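Local coordinates for cell division control protein 73 (PDB 3V46), which serves as a subunit of the PAF1 complex in RNA polymerase II transcription elongation, its C-terminal Ras-like domain promoting association of that complex with chromatin, at residues 25-31 with 41-47; 61-66 with 164-170; 116-120 with 156-160. All coordinates share one frame; numbering follows the deposited sequence.

Contact 1: 25-31 with 41-47; sequences SILTVAN and YVNPRNL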
loop_
_atom_site.group_PDB
_atom_site.type_symbol
_atom_site.label_atom_id
_atom_site.label_comp_id
_atom_site.label_asym_id
_atom_site.label_seq_id
_atom_site.Cartn_x
_atom_site.Cartn_y
_atom_site.Cartn_z
ATOM N N SER A 25 -6.258 -3.771 -10.697
ATOM C CA SER A 25 -5.130 -3.564 -9.788
ATOM C C SER A 25 -3.858 -4.182 -10.318
ATOM O O SER A 25 -3.852 -5.341 -10.716
ATOM C CB SER A 25 -5.429 -4.163 -8.422
ATOM O OG SER A 25 -6.423 -3.404 -7.758
ATOM N N ILE A 26 -2.771 -3.419 -10.313
ATOM C CA ILE A 26 -1.495 -3.984 -10.737
ATOM C C ILE A 26 -0.714 -4.546 -9.550
ATOM O O ILE A 26 0.105 -5.435 -9.748
ATOM C CB ILE A 26 -0.635 -3.032 -11.628
ATOM C CG1 ILE A 26 -0.047 -1.870 -10.840
ATOM C CG2 ILE A 26 -1.458 -2.532 -12.825
ATOM C CD1 ILE A 26 0.832 -0.958 -11.723
ATOM N N LEU A 27 -0.994 -4.051 -8.339
ATOM C CA LEU A 27 -0.428 -4.605 -7.106
ATOM C C LEU A 27 -1.549 -5.093 -6.190
ATOM O O LEU A 27 -2.515 -4.374 -5.945
ATOM C CB LEU A 27 0.419 -3.573 -6.357
ATOM C CG LEU A 27 1.763 -3.191 -6.970
ATOM C CD1 LEU A 27 2.423 -2.065 -6.178
ATOM C CD2 LEU A 27 2.680 -4.398 -7.029
ATOM N N THR A 28 -1.421 -6.335 -5.721
ATOM C CA THR A 28 -2.394 -6.929 -4.809
ATOM C C THR A 28 -1.648 -7.726 -3.744
ATOM O O THR A 28 -0.429 -7.856 -3.815
ATOM C CB THR A 28 -3.311 -7.890 -5.541
ATOM O OG1 THR A 28 -2.579 -9.081 -5.855
ATOM C CG2 THR A 28 -3.831 -7.264 -6.835
ATOM N N VAL A 29 -2.356 -8.281 -2.766
ATOM C CA VAL A 29 -1.666 -9.113 -1.771
ATOM C C VAL A 29 -0.967 -10.306 -2.420
ATOM O O VAL A 29 -0.044 -10.865 -1.837
ATOM C CB VAL A 29 -2.579 -9.637 -0.627
ATOM C CG1 VAL A 29 -2.951 -8.525 0.315
ATOM C CG2 VAL A 29 -3.816 -10.357 -1.182
ATOM N N ALA A 30 -1.391 -10.696 -3.619
ATOM C CA ALA A 30 -0.801 -11.869 -4.264
ATOM C C ALA A 30 0.600 -11.620 -4.799
ATOM O O ALA A 30 1.392 -12.563 -4.887
ATOM C CB ALA A 30 -1.704 -12.407 -5.365
ATOM N N ASN A 31 0.918 -10.371 -5.154
ATOM C CA ASN A 31 2.228 -10.069 -5.735
ATOM C C ASN A 31 3.036 -9.025 -4.975
ATOM O O ASN A 31 4.138 -8.664 -5.385
ATOM C CB ASN A 31 2.112 -9.672 -7.218
ATOM C CG ASN A 31 1.477 -8.304 -7.421
ATOM O OD1 ASN A 31 0.919 -7.719 -6.509
ATOM N ND2 ASN A 31 1.549 -7.804 -8.644
ATOM N N TYR A 41 8.478 -7.320 -10.149
ATOM C CA TYR A 41 7.077 -7.149 -10.500
ATOM C C TYR A 41 6.543 -8.318 -11.338
ATOM O O TYR A 41 7.118 -8.671 -12.375
ATOM C CB TYR A 41 6.816 -5.839 -11.256
ATOM C CG TYR A 41 5.355 -5.773 -11.563
ATOM C CD1 TYR A 41 4.456 -5.383 -10.590
ATOM C CD2 TYR A 41 4.856 -6.201 -12.788
ATOM C CE1 TYR A 41 3.121 -5.381 -10.822
ATOM C CE2 TYR A 41 3.501 -6.197 -13.036
ATOM C CZ TYR A 41 2.643 -5.795 -12.040
ATOM O OH TYR A 41 1.303 -5.808 -12.259
ATOM N N VAL A 42 5.428 -8.895 -10.894
ATOM C CA VAL A 42 4.781 -10.006 -11.590
ATOM C C VAL A 42 3.279 -9.766 -11.643
ATOM O O VAL A 42 2.695 -9.333 -10.666
ATOM C CB VAL A 42 5.018 -11.335 -10.842
ATOM C CG1 VAL A 42 4.318 -12.488 -11.546
ATOM C CG2 VAL A 42 6.510 -11.603 -10.709
ATOM N N ASN A 43 2.665 -10.047 -12.787
ATOM C CA ASN A 43 1.216 -9.994 -12.939
ATOM C C ASN A 43 0.536 -10.784 -11.828
ATOM O O ASN A 43 0.816 -11.965 -11.655
ATOM C CB ASN A 43 0.841 -10.592 -14.295
ATOM C CG ASN A 43 -0.636 -10.430 -14.642
ATOM O OD1 ASN A 43 -1.505 -10.447 -13.773
ATOM N ND2 ASN A 43 -0.922 -10.290 -15.931
ATOM N N PRO A 44 -0.365 -10.143 -11.072
ATOM C CA PRO A 44 -0.919 -10.805 -9.885
ATOM C C PRO A 44 -1.809 -12.003 -10.187
ATOM O O PRO A 44 -1.991 -12.865 -9.331
ATOM C CB PRO A 44 -1.735 -9.693 -9.217
ATOM C CG PRO A 44 -2.061 -8.749 -10.321
ATOM C CD PRO A 44 -0.883 -8.771 -11.227
ATOM N N ARG A 45 -2.358 -12.069 -11.390
ATOM C CA ARG A 45 -3.231 -13.184 -11.742
ATOM C C ARG A 45 -2.421 -14.466 -11.981
ATOM O O ARG A 45 -2.965 -15.570 -11.954
ATOM C CB ARG A 45 -4.053 -12.831 -12.977
ATOM C CG ARG A 45 -5.146 -13.833 -13.300
ATOM C CD ARG A 45 -6.015 -13.352 -14.455
ATOM N NE ARG A 45 -7.078 -14.305 -14.773
ATOM C CZ ARG A 45 -6.942 -15.326 -15.615
ATOM N NH1 ARG A 45 -5.783 -15.536 -16.228
ATOM N NH2 ARG A 45 -7.961 -16.147 -15.851
ATOM N N ASN A 46 -1.114 -14.301 -12.170
ATOM C CA ASN A 46 -0.209 -15.402 -12.475
ATOM C C ASN A 46 0.523 -15.967 -11.254
ATOM O O ASN A 46 1.503 -16.716 -11.395
ATOM C CB ASN A 46 0.814 -14.945 -13.521
ATOM C CG ASN A 46 0.173 -14.628 -14.862
ATOM O OD1 ASN A 46 -0.990 -14.961 -15.097
ATOM N ND2 ASN A 46 0.929 -13.991 -15.748
ATOM N N LEU A 47 0.044 -15.611 -10.064
ATOM C CA LEU A 47 0.584 -16.123 -8.808
ATOM C C LEU A 47 -0.533 -16.759 -7.988
ATOM O O LEU A 47 -1.711 -16.492 -8.233
ATOM C CB LEU A 47 1.222 -14.991 -7.996
ATOM C CG LEU A 47 2.540 -14.426 -8.528
ATOM C CD1 LEU A 47 2.893 -13.151 -7.790
ATOM C CD2 LEU A 47 3.669 -15.442 -8.401
HETATM O O HOH W 1 5.215 -8.539 -7.938
#
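Asn31 and Tyr41 lead a largely hydrogen-bonded loop-to-loop contact, with apolar packing beside it, at the two ends of helix 32-38 in the Ras-like domain: 25-31 runs into the helix and 41-47 leaves it. Asn31 ND2 donates to Val42 O over 2.8 Å, almost straight at 174°, and also to Ile26 O, while its OD1 accepts from Thr28 N, so both ends of the amide are held and its rotation is fixed. Ile26 O takes a second bond, from Tyr41 OH at 2.8 Å, and lies at the edge of the tyrosine ring. Chi1 of 180° sends that ring away from the backbone N of Tyr41 and past Leu27 CD2, also at its edge. With an alanine at Asn31, Val42 O and Thr28 N would probably lose these partners, Ile26 O would keep just the tyrosine hydroxyl of its two donors here, and the loops could shift apart. Pro44 packs beside Asn31 and crosses Thr28, its CB 3.5 Å from Thr28 OG1; that hydroxyl closes an ST turn by accepting from Ala30 N. Leu47 CD1 lies 3.6 Å from Asn31 CB. One water bridges the backbones, donating to Asn31 O at 2.8 Å and accepting from Val42 N.

Contact 2: 61-66 with 164-170; sequences FERISR and LISRGYR
Ile64 and Arg170 bring the two backbones within 5.3 Å of each other at their CA atoms, where the loop between strands 54-59 and 68-73 meets the chain's C-terminal residues just past helix 149-166. The single backbone bond across, Ser65 N to Arg170 O, is weak at 3.5 Å. Gly168, with positive phi, ends the helix in a Schellman motif: Tyr169 N bonds to Leu164 O and Gly168 N to Ile165 O, which turns the chain back toward the loop. The Ile64 side chain crosses that of Leu164 at about a right angle, its CD1 against Leu164 CB, and runs past Ile165 in the opposite direction, CG1 to CG1. Its CG2, set opposite the backbone N by the first torsion, lies 3.5 Å from Arg170 C. Leu164 CD1 also reaches Phe61 CE2 at 3.6 Å, and Phe61 and Leu164 both continue onto Phe70 of strand 68-73. Ile165 CD1 touches Arg63 CB at 3.9 Å. The extended Arg66 side chain crosses Tyr169 obliquely, guanidinium and ring planes nearly parallel (10° apart). Its NH1 comes 3.1 Å from Arg170 C, and the guanidinium edge faces Arg170 N, a pair of donors and not a hydrogen bond. Apolar packing of Phe61, Ile64, Leu164 and Ile165 and the close approach of Arg66 and Arg170 thus share the contact, which rests on van der Waals packing and one weak backbone bond.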
loop_
_atom_site.group_PDB
_atom_site.type_symbol
_atom_site.label_atom_id
_atom_site.label_comp_id
_atom_site.label_asym_id
_atom_site.label_seq_id
_atom_site.Cartn_x
_atom_site.Cartn_y
_atom_site.Cartn_z
ATOM N N PHE A 61 14.579 -0.760 8.319
ATOM C CA PHE A 61 14.776 0.584 7.790
ATOM C C PHE A 61 16.073 1.179 8.308
ATOM O O PHE A 61 16.461 0.954 9.458
ATOM C CB PHE A 61 13.642 1.499 8.237
ATOM C CG PHE A 61 12.312 1.205 7.605
ATOM C CD1 PHE A 61 12.035 1.633 6.322
ATOM C CD2 PHE A 61 11.325 0.527 8.310
ATOM C CE1 PHE A 61 10.799 1.395 5.741
ATOM C CE2 PHE A 61 10.085 0.287 7.736
ATOM C CZ PHE A 61 9.826 0.715 6.445
ATOM N N GLU A 62 16.736 1.958 7.464
ATOM C CA GLU A 62 17.961 2.634 7.849
ATOM C C GLU A 62 17.759 3.600 9.004
ATOM O O GLU A 62 18.665 3.809 9.810
ATOM C CB GLU A 62 18.503 3.425 6.665
ATOM C CG GLU A 62 18.956 2.570 5.518
ATOM C CD GLU A 62 19.131 3.380 4.258
ATOM O OE1 GLU A 62 18.132 3.951 3.769
ATOM O OE2 GLU A 62 20.268 3.452 3.764
ATOM N N ARG A 63 16.582 4.208 9.077
ATOM C CA ARG A 63 16.397 5.344 9.974
ATOM C C ARG A 63 15.478 5.037 11.141
ATOM O O ARG A 63 15.090 5.939 11.881
ATOM C CB ARG A 63 15.918 6.560 9.178
ATOM C CG ARG A 63 16.950 6.981 8.147
ATOM C CD ARG A 63 16.591 8.230 7.371
ATOM N NE ARG A 63 17.623 8.501 6.370
ATOM C CZ ARG A 63 18.780 9.104 6.627
ATOM N NH1 ARG A 63 19.060 9.519 7.855
ATOM N NH2 ARG A 63 19.658 9.300 5.652
ATOM N N ILE A 64 15.152 3.754 11.306
ATOM C CA ILE A 64 14.398 3.281 12.458
ATOM C C ILE A 64 15.192 2.125 13.055
ATOM O O ILE A 64 15.607 1.224 12.327
ATOM C CB ILE A 64 12.985 2.809 12.043
ATOM C CG1 ILE A 64 12.196 3.987 11.461
ATOM C CG2 ILE A 64 12.243 2.210 13.228
ATOM C CD1 ILE A 64 10.866 3.594 10.835
ATOM N N SER A 65 15.411 2.134 14.367
ATOM C CA SER A 65 16.316 1.160 14.966
ATOM C C SER A 65 15.802 -0.280 14.860
ATOM O O SER A 65 16.490 -1.150 14.328
ATOM C CB SER A 65 16.613 1.520 16.423
ATOM O OG SER A 65 17.652 0.709 16.934
ATOM N N ARG A 66 14.590 -0.529 15.349
ATOM C CA ARG A 66 14.043 -1.880 15.389
ATOM C C ARG A 66 13.439 -2.273 14.039
ATOM O O ARG A 66 12.920 -1.419 13.317
ATOM C CB ARG A 66 12.969 -1.969 16.471
ATOM C CG ARG A 66 11.705 -1.162 16.171
ATOM C CD ARG A 66 10.761 -1.136 17.379
ATOM N NE ARG A 66 9.436 -0.610 17.047
ATOM C CZ ARG A 66 9.175 0.673 16.808
ATOM N NH1 ARG A 66 10.151 1.572 16.851
ATOM N NH2 ARG A 66 7.938 1.057 16.515
ATOM N N LEU A 164 6.397 6.775 8.347
ATOM C CA LEU A 164 6.451 6.150 9.672
ATOM C C LEU A 164 7.100 7.073 10.701
ATOM O O LEU A 164 6.615 7.219 11.821
ATOM C CB LEU A 164 7.204 4.824 9.623
ATOM C CG LEU A 164 6.513 3.718 8.836
ATOM C CD1 LEU A 164 7.412 2.508 8.743
ATOM C CD2 LEU A 164 5.200 3.362 9.493
ATOM N N ILE A 165 8.203 7.700 10.322
ATOM C CA ILE A 165 8.898 8.598 11.231
ATOM C C ILE A 165 7.972 9.754 11.611
ATOM O O ILE A 165 7.918 10.161 12.768
ATOM C CB ILE A 165 10.215 9.083 10.609
ATOM C CG1 ILE A 165 11.235 7.939 10.628
ATOM C CG2 ILE A 165 10.785 10.293 11.365
ATOM C CD1 ILE A 165 12.433 8.171 9.750
ATOM N N SER A 166 7.202 10.249 10.647
ATOM C CA SER A 166 6.286 11.354 10.923
ATOM C C SER A 166 5.136 10.920 11.832
ATOM O O SER A 166 4.613 11.740 12.594
ATOM C CB SER A 166 5.755 11.974 9.630
ATOM O OG SER A 166 4.735 11.183 9.048
ATOM N N ARG A 167 4.757 9.640 11.768
ATOM C CA ARG A 167 3.678 9.115 12.611
ATOM C C ARG A 167 4.214 8.629 13.961
ATOM O O ARG A 167 3.464 8.069 14.766
ATOM C CB ARG A 167 2.931 7.960 11.928
ATOM C CG ARG A 167 2.360 8.248 10.540
ATOM C CD ARG A 167 0.917 8.751 10.557
ATOM N NE ARG A 167 0.052 8.028 11.489
ATOM C CZ ARG A 167 -0.837 7.096 11.145
ATOM N NH1 ARG A 167 -1.001 6.758 9.877
ATOM N NH2 ARG A 167 -1.575 6.513 12.081
ATOM N N GLY A 168 5.512 8.808 14.191
ATOM C CA GLY A 168 6.084 8.600 15.511
ATOM C C GLY A 168 6.834 7.304 15.737
ATOM O O GLY A 168 7.347 7.066 16.829
ATOM N N TYR A 169 6.900 6.460 14.717
ATOM C CA TYR A 169 7.648 5.217 14.822
ATOM C C TYR A 169 9.134 5.576 14.993
ATOM O O TYR A 169 9.637 6.501 14.357
ATOM C CB TYR A 169 7.374 4.313 13.598
ATOM C CG TYR A 169 5.941 3.783 13.535
ATOM C CD1 TYR A 169 4.895 4.596 13.110
ATOM C CD2 TYR A 169 5.633 2.474 13.913
ATOM C CE1 TYR A 169 3.590 4.133 13.069
ATOM C CE2 TYR A 169 4.329 1.997 13.870
ATOM C CZ TYR A 169 3.307 2.835 13.449
ATOM O OH TYR A 169 1.996 2.391 13.407
ATOM N N ARG A 170 9.821 4.876 15.891
ATOM C CA ARG A 170 11.218 5.184 16.192
ATOM C C ARG A 170 12.091 3.934 16.253
ATOM O O ARG A 170 13.314 4.027 16.392
ATOM C CB ARG A 170 11.326 5.937 17.522
ATOM C CG ARG A 170 11.483 7.442 17.373
ATOM C CD ARG A 170 12.145 8.056 18.604
ATOM N NE ARG A 170 11.463 7.693 19.846
ATOM C CZ ARG A 170 11.892 6.772 20.707
ATOM N NH1 ARG A 170 13.018 6.103 20.480
ATOM N NH2 ARG A 170 11.193 6.522 21.807
#

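Contact 3: 116-120 with 156-160; sequences KGYYF and FWHSL
Tyr118 and Phe156 join a strand one in from the edge of the Ras-like alpha/beta sheet to the helix that covers one face of it. Strand 116-120 and helix 156-160 run nearly antiparallel, at 160°, with their axes 11.2 Å apart, and side chains fill the space between them. The aromatic pair is edge-to-face: Phe156 CE1 sits 3.5 Å above the Tyr118 plane, over the ring centre, and the two planes make 53°. Phe156 gets there because its CG is anti to the backbone N (chi1 171°), which carries the ring from the flank of the helix toward the strand. The neighbouring atom of the same ring, Phe156 CD1, comes to the edge of Phe120 at 4.0 Å from CZ, so one phenylalanine bridges two strand residues that lie on the same side of the sheet. Phe120 in turn packs on Phe92 of the adjacent strand. Past the ring pair, the hydroxyl of Tyr118 meets Ser159 OG in a 2.8 Å hydrogen bond near the plane of the tyrosine ring. Lys116, bent at chi2, passes its CE within 3.6 Å of Ser159 OG, while its NZ forms a salt bridge with Glu137 on the next strand. The buried hydroxyls pair with each other, Ser159 OG also with a weak bond to Glu137, beside the aromatic cluster; their bond is likely to limit the swing of the tyrosine ring about CA-CB, and Glu137 probably offsets the charge of Lys116.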
loop_
_atom_site.group_PDB
_atom_site.type_symbol
_atom_site.label_atom_id
_atom_site.label_comp_id
_atom_site.label_asym_id
_atom_site.label_seq_id
_atom_site.Cartn_x
_atom_site.Cartn_y
_atom_site.Cartn_z
ATOM N N LYS A 116 -1.321 7.783 4.642
ATOM C CA LYS A 116 -0.628 7.907 3.372
ATOM C C LYS A 116 -1.271 7.029 2.311
ATOM O O LYS A 116 -1.441 5.831 2.504
ATOM C CB LYS A 116 0.835 7.519 3.566
ATOM C CG LYS A 116 1.625 7.477 2.300
ATOM C CD LYS A 116 2.119 8.835 1.945
ATOM C CE LYS A 116 3.000 8.790 0.715
ATOM N NZ LYS A 116 3.390 10.153 0.313
ATOM N N GLY A 117 -1.646 7.637 1.192
ATOM C CA GLY A 117 -2.222 6.916 0.077
ATOM C C GLY A 117 -1.286 6.803 -1.117
ATOM O O GLY A 117 -0.473 7.697 -1.381
ATOM N N TYR A 118 -1.422 5.693 -1.837
ATOM C CA TYR A 118 -0.671 5.421 -3.057
ATOM C C TYR A 118 -1.629 4.964 -4.141
ATOM O O TYR A 118 -2.628 4.297 -3.857
ATOM C CB TYR A 118 0.364 4.308 -2.840
ATOM C CG TYR A 118 1.457 4.660 -1.866
ATOM C CD1 TYR A 118 1.317 4.390 -0.513
ATOM C CD2 TYR A 118 2.622 5.272 -2.294
ATOM C CE1 TYR A 118 2.297 4.701 0.376
ATOM C CE2 TYR A 118 3.627 5.592 -1.393
ATOM C CZ TYR A 118 3.450 5.297 -0.060
ATOM O OH TYR A 118 4.428 5.612 0.853
ATOM N N TYR A 119 -1.322 5.336 -5.378
ATOM C CA TYR A 119 -2.035 4.847 -6.540
ATOM C C TYR A 119 -0.996 4.384 -7.564
ATOM O O TYR A 119 -0.291 5.192 -8.152
ATOM C CB TYR A 119 -2.934 5.929 -7.153
ATOM C CG TYR A 119 -3.662 5.458 -8.388
ATOM C CD1 TYR A 119 -4.781 4.640 -8.289
ATOM C CD2 TYR A 119 -3.237 5.832 -9.655
ATOM C CE1 TYR A 119 -5.449 4.198 -9.405
ATOM C CE2 TYR A 119 -3.907 5.404 -10.783
ATOM C CZ TYR A 119 -5.008 4.583 -10.653
ATOM O OH TYR A 119 -5.685 4.159 -11.767
ATOM N N PHE A 120 -0.898 3.077 -7.759
ATOM C CA PHE A 120 0.046 2.501 -8.709
ATOM C C PHE A 120 -0.655 2.227 -10.031
ATOM O O PHE A 120 -1.798 1.747 -10.062
ATOM C CB PHE A 120 0.623 1.180 -8.170
ATOM C CG PHE A 120 1.698 1.353 -7.133
ATOM C CD1 PHE A 120 1.374 1.611 -5.810
ATOM C CD2 PHE A 120 3.035 1.235 -7.482
ATOM C CE1 PHE A 120 2.368 1.752 -4.858
ATOM C CE2 PHE A 120 4.029 1.365 -6.533
ATOM C CZ PHE A 120 3.696 1.634 -5.225
ATOM N N PHE A 156 9.763 3.612 -2.883
ATOM C CA PHE A 156 8.570 3.335 -2.110
ATOM C C PHE A 156 8.927 3.165 -0.647
ATOM O O PHE A 156 8.284 3.738 0.224
ATOM C CB PHE A 156 7.838 2.086 -2.583
ATOM C CG PHE A 156 6.742 1.685 -1.653
ATOM C CD1 PHE A 156 5.504 2.304 -1.735
ATOM C CD2 PHE A 156 6.957 0.741 -0.651
ATOM C CE1 PHE A 156 4.497 1.986 -0.866
ATOM C CE2 PHE A 156 5.938 0.408 0.226
ATOM C CZ PHE A 156 4.700 1.032 0.113
ATOM N N TRP A 157 9.942 2.356 -0.364
ATOM C CA TRP A 157 10.310 2.132 1.023
ATOM C C TRP A 157 10.783 3.411 1.694
ATOM O O TRP A 157 10.510 3.615 2.874
ATOM C CB TRP A 157 11.372 1.043 1.142
ATOM C CG TRP A 157 10.859 -0.358 1.034
ATOM C CD1 TRP A 157 11.227 -1.288 0.112
ATOM C CD2 TRP A 157 9.912 -1.001 1.895
ATOM N NE1 TRP A 157 10.581 -2.475 0.350
ATOM C CE2 TRP A 157 9.772 -2.326 1.443
ATOM C CE3 TRP A 157 9.189 -0.592 3.018
ATOM C CZ2 TRP A 157 8.921 -3.240 2.062
ATOM C CZ3 TRP A 157 8.349 -1.502 3.633
ATOM C CH2 TRP A 157 8.226 -2.812 3.158
ATOM N N HIS A 158 11.499 4.264 0.959
ATOM C CA HIS A 158 11.934 5.557 1.486
ATOM C C HIS A 158 10.721 6.431 1.817
ATOM O O HIS A 158 10.680 7.073 2.865
ATOM C CB HIS A 158 12.873 6.246 0.476
ATOM C CG HIS A 158 13.139 7.691 0.761
ATOM N ND1 HIS A 158 14.188 8.115 1.548
ATOM C CD2 HIS A 158 12.506 8.813 0.342
ATOM C CE1 HIS A 158 14.185 9.435 1.611
ATOM N NE2 HIS A 158 13.176 9.884 0.885
ATOM N N SER A 159 9.726 6.422 0.926
ATOM C CA SER A 159 8.490 7.179 1.103
ATOM C C SER A 159 7.764 6.706 2.350
ATOM O O SER A 159 7.287 7.503 3.157
ATOM C CB SER A 159 7.586 7.004 -0.125
ATOM O OG SER A 159 6.313 7.589 0.076
ATOM N N LEU A 160 7.697 5.391 2.522
ATOM C CA LEU A 160 7.002 4.833 3.670
ATOM C C LEU A 160 7.794 5.068 4.967
ATOM O O LEU A 160 7.217 5.348 6.010
ATOM C CB LEU A 160 6.743 3.348 3.441
ATOM C CG LEU A 160 5.885 2.666 4.498
ATOM C CD1 LEU A 160 4.545 3.377 4.673
ATOM C CD2 LEU A 160 5.672 1.212 4.124
#

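Overall arrangement
Contact 1 closes first along the chain, and contact 3 is nested inside the long loop that contact 2 closes. Contacts 2 and 3 share helix 149-166; their centres are 15 Å apart, and Phe61 packs on the backbone of Trp157. Contact 3, lying closest to the centre of the chain, about 7 Å from it between centres, also touches contact 1, where Leu27 and Ile26 meet Phe120. Contacts 1 and 2 lie on opposite sides of the chain's centre, about 28 Å apart between centres, and do not touch. Strand 116-122 and helix 149-166 therefore connect the loops around helix 32-38 with the C-terminal end, joining sheet, helices and loops into one compact Ras-like domain.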